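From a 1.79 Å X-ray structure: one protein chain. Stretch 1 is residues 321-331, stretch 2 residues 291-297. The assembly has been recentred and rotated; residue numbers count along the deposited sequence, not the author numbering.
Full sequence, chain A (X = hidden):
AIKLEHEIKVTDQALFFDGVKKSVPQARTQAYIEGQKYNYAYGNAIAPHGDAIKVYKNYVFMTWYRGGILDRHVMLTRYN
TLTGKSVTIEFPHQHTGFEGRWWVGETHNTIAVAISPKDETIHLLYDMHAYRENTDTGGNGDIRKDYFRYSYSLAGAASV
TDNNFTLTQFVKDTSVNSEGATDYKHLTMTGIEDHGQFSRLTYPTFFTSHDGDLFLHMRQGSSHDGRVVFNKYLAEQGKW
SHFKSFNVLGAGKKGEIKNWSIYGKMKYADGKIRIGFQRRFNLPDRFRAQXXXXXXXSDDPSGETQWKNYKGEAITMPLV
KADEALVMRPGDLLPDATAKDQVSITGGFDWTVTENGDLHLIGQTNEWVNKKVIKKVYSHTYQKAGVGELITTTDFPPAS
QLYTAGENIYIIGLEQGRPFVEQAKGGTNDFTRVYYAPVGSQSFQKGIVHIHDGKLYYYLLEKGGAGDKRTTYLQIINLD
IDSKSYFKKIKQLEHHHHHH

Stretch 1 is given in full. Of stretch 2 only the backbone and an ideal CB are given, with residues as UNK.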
# COMPACT_ATOMS: atom_id res chain seq x y z
N LYS A 321 -21.30 -3.01 -10.83
CA LYS A 321 -20.77 -3.57 -12.07
C LYS A 321 -19.48 -2.84 -12.42
O LYS A 321 -19.53 -1.68 -12.85
CB LYS A 321 -21.77 -3.42 -13.22
CG LYS A 321 -23.10 -4.14 -13.09
CD LYS A 321 -23.97 -3.82 -14.33
CE LYS A 321 -24.80 -2.52 -14.17
NZ LYS A 321 -24.31 -1.27 -14.90
N ALA A 322 -18.34 -3.51 -12.27
CA ALA A 322 -17.06 -2.85 -12.50
C ALA A 322 -16.96 -2.26 -13.91
O ALA A 322 -16.30 -1.23 -14.10
CB ALA A 322 -15.91 -3.82 -12.25
N ASP A 323 -17.61 -2.88 -14.90
CA ASP A 323 -17.45 -2.43 -16.28
C ASP A 323 -17.86 -0.97 -16.50
O ASP A 323 -17.42 -0.37 -17.48
CB ASP A 323 -18.24 -3.34 -17.23
CG ASP A 323 -17.54 -4.66 -17.50
OD1 ASP A 323 -16.44 -4.87 -16.94
OD2 ASP A 323 -18.09 -5.49 -18.26
N GLU A 324 -18.69 -0.39 -15.62
CA GLU A 324 -18.95 1.04 -15.71
C GLU A 324 -17.66 1.85 -15.72
O GLU A 324 -17.61 2.93 -16.32
CB GLU A 324 -19.82 1.52 -14.54
CG GLU A 324 -21.18 0.87 -14.49
CD GLU A 324 -22.15 1.64 -13.62
OE1 GLU A 324 -21.98 2.89 -13.49
OE2 GLU A 324 -23.07 1.01 -13.07
N ALA A 325 -16.62 1.34 -15.07
CA ALA A 325 -15.35 2.03 -14.91
C ALA A 325 -14.26 1.46 -15.81
O ALA A 325 -13.08 1.75 -15.62
CB ALA A 325 -14.91 1.99 -13.45
N LEU A 326 -14.63 0.66 -16.81
CA LEU A 326 -13.65 0.02 -17.69
C LEU A 326 -12.76 1.02 -18.40
O LEU A 326 -13.22 2.07 -18.87
CB LEU A 326 -14.40 -0.82 -18.73
CG LEU A 326 -13.53 -1.60 -19.72
CD1 LEU A 326 -12.86 -2.78 -19.00
CD2 LEU A 326 -14.39 -2.10 -20.88
N VAL A 327 -11.46 0.70 -18.52
CA VAL A 327 -10.57 1.43 -19.43
C VAL A 327 -9.93 0.50 -20.47
O VAL A 327 -9.61 0.94 -21.58
CB VAL A 327 -9.47 2.21 -18.67
CG1 VAL A 327 -10.08 3.28 -17.76
CG2 VAL A 327 -8.56 1.27 -17.88
N MSE A 328 -9.75 -0.77 -20.13
CA MSE A 328 -8.98 -1.69 -21.01
C MSE A 328 -9.22 -3.14 -20.59
O MSE A 328 -9.47 -3.41 -19.43
CB MSE A 328 -7.48 -1.34 -20.96
CG MSE A 328 -6.61 -1.83 -22.15
SE MSE A 328 -5.80 -3.61 -21.95
CE MSE A 328 -5.04 -3.37 -20.08
N ARG A 329 -9.17 -4.07 -21.54
CA ARG A 329 -9.33 -5.49 -21.20
C ARG A 329 -7.99 -6.16 -21.41
O ARG A 329 -7.63 -6.45 -22.55
CB ARG A 329 -10.39 -6.15 -22.08
CG ARG A 329 -11.78 -5.55 -21.99
CD ARG A 329 -12.58 -6.17 -20.88
NE ARG A 329 -13.99 -5.81 -21.02
CZ ARG A 329 -14.87 -5.82 -20.02
NH1 ARG A 329 -14.48 -6.17 -18.80
NH2 ARG A 329 -16.12 -5.45 -20.25
N PRO A 330 -7.21 -6.44 -20.35
CA PRO A 330 -5.86 -7.01 -20.59
C PRO A 330 -5.87 -8.39 -21.24
O PRO A 330 -4.86 -8.78 -21.85
CB PRO A 330 -5.24 -7.07 -19.18
CG PRO A 330 -6.04 -6.12 -18.35
CD PRO A 330 -7.42 -6.06 -18.95
N GLY A 331 -6.98 -9.13 -21.13
CA GLY A 331 -7.09 -10.39 -21.87
C GLY A 331 -6.89 -10.20 -23.37
O GLY A 331 -6.41 -11.12 -24.05
N UNK A 291 -9.02 -9.90 -13.93
CA UNK A 291 -9.40 -9.56 -15.29
C UNK A 291 -9.69 -8.07 -15.34
O UNK A 291 -9.96 -7.43 -14.32
CB UNK A 291 -10.61 -10.38 -15.75
N UNK A 292 -9.64 -7.51 -16.55
CA UNK A 292 -10.04 -6.14 -16.77
C UNK A 292 -9.08 -5.11 -16.22
O UNK A 292 -8.09 -5.45 -15.56
CB UNK A 292 -11.42 -5.91 -16.16
N UNK A 293 -9.36 -3.85 -16.51
CA UNK A 293 -8.62 -2.73 -15.94
C UNK A 293 -9.61 -1.58 -15.82
O UNK A 293 -10.34 -1.27 -16.77
CB UNK A 293 -7.41 -2.35 -16.79
N UNK A 294 -9.65 -0.94 -14.66
CA UNK A 294 -10.75 -0.04 -14.34
C UNK A 294 -10.22 1.23 -13.68
O UNK A 294 -9.17 1.22 -13.03
CB UNK A 294 -11.76 -0.73 -13.43
N UNK A 295 -10.99 2.31 -13.81
CA UNK A 295 -10.57 3.61 -13.27
C UNK A 295 -11.80 4.48 -13.08
O UNK A 295 -12.71 4.48 -13.92
CB UNK A 295 -9.56 4.30 -14.19
N UNK A 296 -11.82 5.23 -11.99
CA UNK A 296 -12.87 6.21 -11.77
C UNK A 296 -12.29 7.33 -10.92
O UNK A 296 -11.30 7.15 -10.21
CB UNK A 296 -14.09 5.58 -11.10
N UNK A 297 -12.93 8.50 -10.97
CA UNK A 297 -12.47 9.63 -10.17
C UNK A 297 -13.68 10.37 -9.64
O UNK A 297 -14.78 10.29 -10.19
CB UNK A 297 -11.57 10.56 -10.98

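Position 291 has extended backbone angles (-142/160), and its CA-to-CB bond points sideways to stretch 1, with nothing of that stretch within 5.5 Å of the ideal CB. Many side chains would fit; a polar or acidic one could approach the guanidinium of Arg329. The residue is Asp291, and its contact is indirect: a water donates to Asp291 OD1 at 2.7 Å and accepts from Arg329 NH1 at 2.9 Å.

At position 292 phi is 73°, which by itself favours glycine. The ideal CB points away, yet lies 4.0 Å from Arg329 NH1 and 4.5 Å from Leu326 CD1, so a small residue would also be tolerated on distance alone. Gly292 is found, and Pro330 packs on its backbone, Pro330 CD to Gly292 C being 3.3 Å.

Position 293 is in a strand (-148/132) with its ideal CB 3.5 Å from Met328 O, 4.0 Å from Val327 CG2 and 4.3 Å from Pro330 CD. Val327 CG2 and Pro330 CD, with the Met328 side chain beyond, offer an apolar surface beside the carbonyl of Met328, on which Leu, Ile or Met would all be plausible. Selenomethionine Met293 fills it: CG is 3.6 Å from Val327 CG2, and CE lies 3.3 Å from Met328 CE and 4.1 Å from Pro330 CG. Its carbonyl O accepts a hydrogen bond from Val327 N (2.9 Å, 172°) and a weak one from Met328 N (3.4 Å).

Position 294 pairs with Leu326 (CA to CA, 4.4 Å), with CB sideways and 3.6 Å from Ala325 O. Ala322 CB, Leu326 CD1 and the Arg329 guanidinium border the space beyond, which suits a large apolar or aromatic group. Phe294 takes it with chi1 of -53° (m). Ala322 CB sits over one ring face, 4.0 Å from the centroid and 19° off the normal, a CH-pi contact; Asp323 OD1 approaches the ring edge, 3.5 Å from Phe294 CE1. That carboxylate is also held in place by a salt bridge, Arg329 NH2 to Asp323 OD2 at 2.8 Å. Phe294 CA adds a CA-H...O contact to Ala325 O at 3.2 Å.

At position 295 the backbone N donates to Ala325 O (2.8 Å, 158°), an anchor that any residue with a free amide could supply. The ideal CB is 3.7 Å from Val327 CG1, so an apolar base is favoured, beta-branched or aromatic. Tyr295 places CB 3.7 Å from Val327 CG1, while its end leads away and its OH bonds elsewhere in the structure.

Position 296 points sideways, 4.4 Å from Ala325 CB; a small apolar residue suits, and Ala296 makes that contact, CB to CB. Position 297 is out of reach, leaving its identity undetermined here; it is Tyr297.

Stretch 2 291-297: DGMFYAY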
# COMPACT_ATOMS: atom_id res chain seq x y z
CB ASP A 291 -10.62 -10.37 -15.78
CG ASP A 291 -11.93 -9.92 -15.13
OD1 ASP A 291 -12.59 -9.02 -15.69
OD2 ASP A 291 -12.30 -10.47 -14.06
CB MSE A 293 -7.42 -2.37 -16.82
CG MSE A 293 -6.54 -1.29 -16.25
SE MSE A 293 -4.95 -1.09 -17.41
CE MSE A 293 -4.03 -2.74 -17.03
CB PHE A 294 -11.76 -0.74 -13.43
CG PHE A 294 -12.24 -2.06 -13.96
CD1 PHE A 294 -13.34 -2.14 -14.80
CD2 PHE A 294 -11.56 -3.24 -13.65
CE1 PHE A 294 -13.77 -3.37 -15.31
CE2 PHE A 294 -11.98 -4.46 -14.15
CZ PHE A 294 -13.10 -4.52 -14.98
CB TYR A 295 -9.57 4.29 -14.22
CG TYR A 295 -9.38 5.79 -14.03
CD1 TYR A 295 -8.56 6.28 -13.02
CD2 TYR A 295 -9.95 6.69 -14.91
CE1 TYR A 295 -8.35 7.64 -12.87
CE2 TYR A 295 -9.76 8.06 -14.77
CZ TYR A 295 -8.96 8.53 -13.74
OH TYR A 295 -8.75 9.88 -13.61
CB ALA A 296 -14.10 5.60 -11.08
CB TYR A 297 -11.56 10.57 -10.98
CG TYR A 297 -12.27 11.28 -12.11
CD1 TYR A 297 -12.90 12.50 -11.91
CD2 TYR A 297 -12.30 10.73 -13.38
CE1 TYR A 297 -13.55 13.15 -12.94
CE2 TYR A 297 -12.96 11.37 -14.42
CZ TYR A 297 -13.58 12.58 -14.19
OH TYR A 297 -14.23 13.22 -15.23
O HOH W 1 -12.44 -8.15 -18.21
O HOH W 2 -9.74 -8.54 -19.55
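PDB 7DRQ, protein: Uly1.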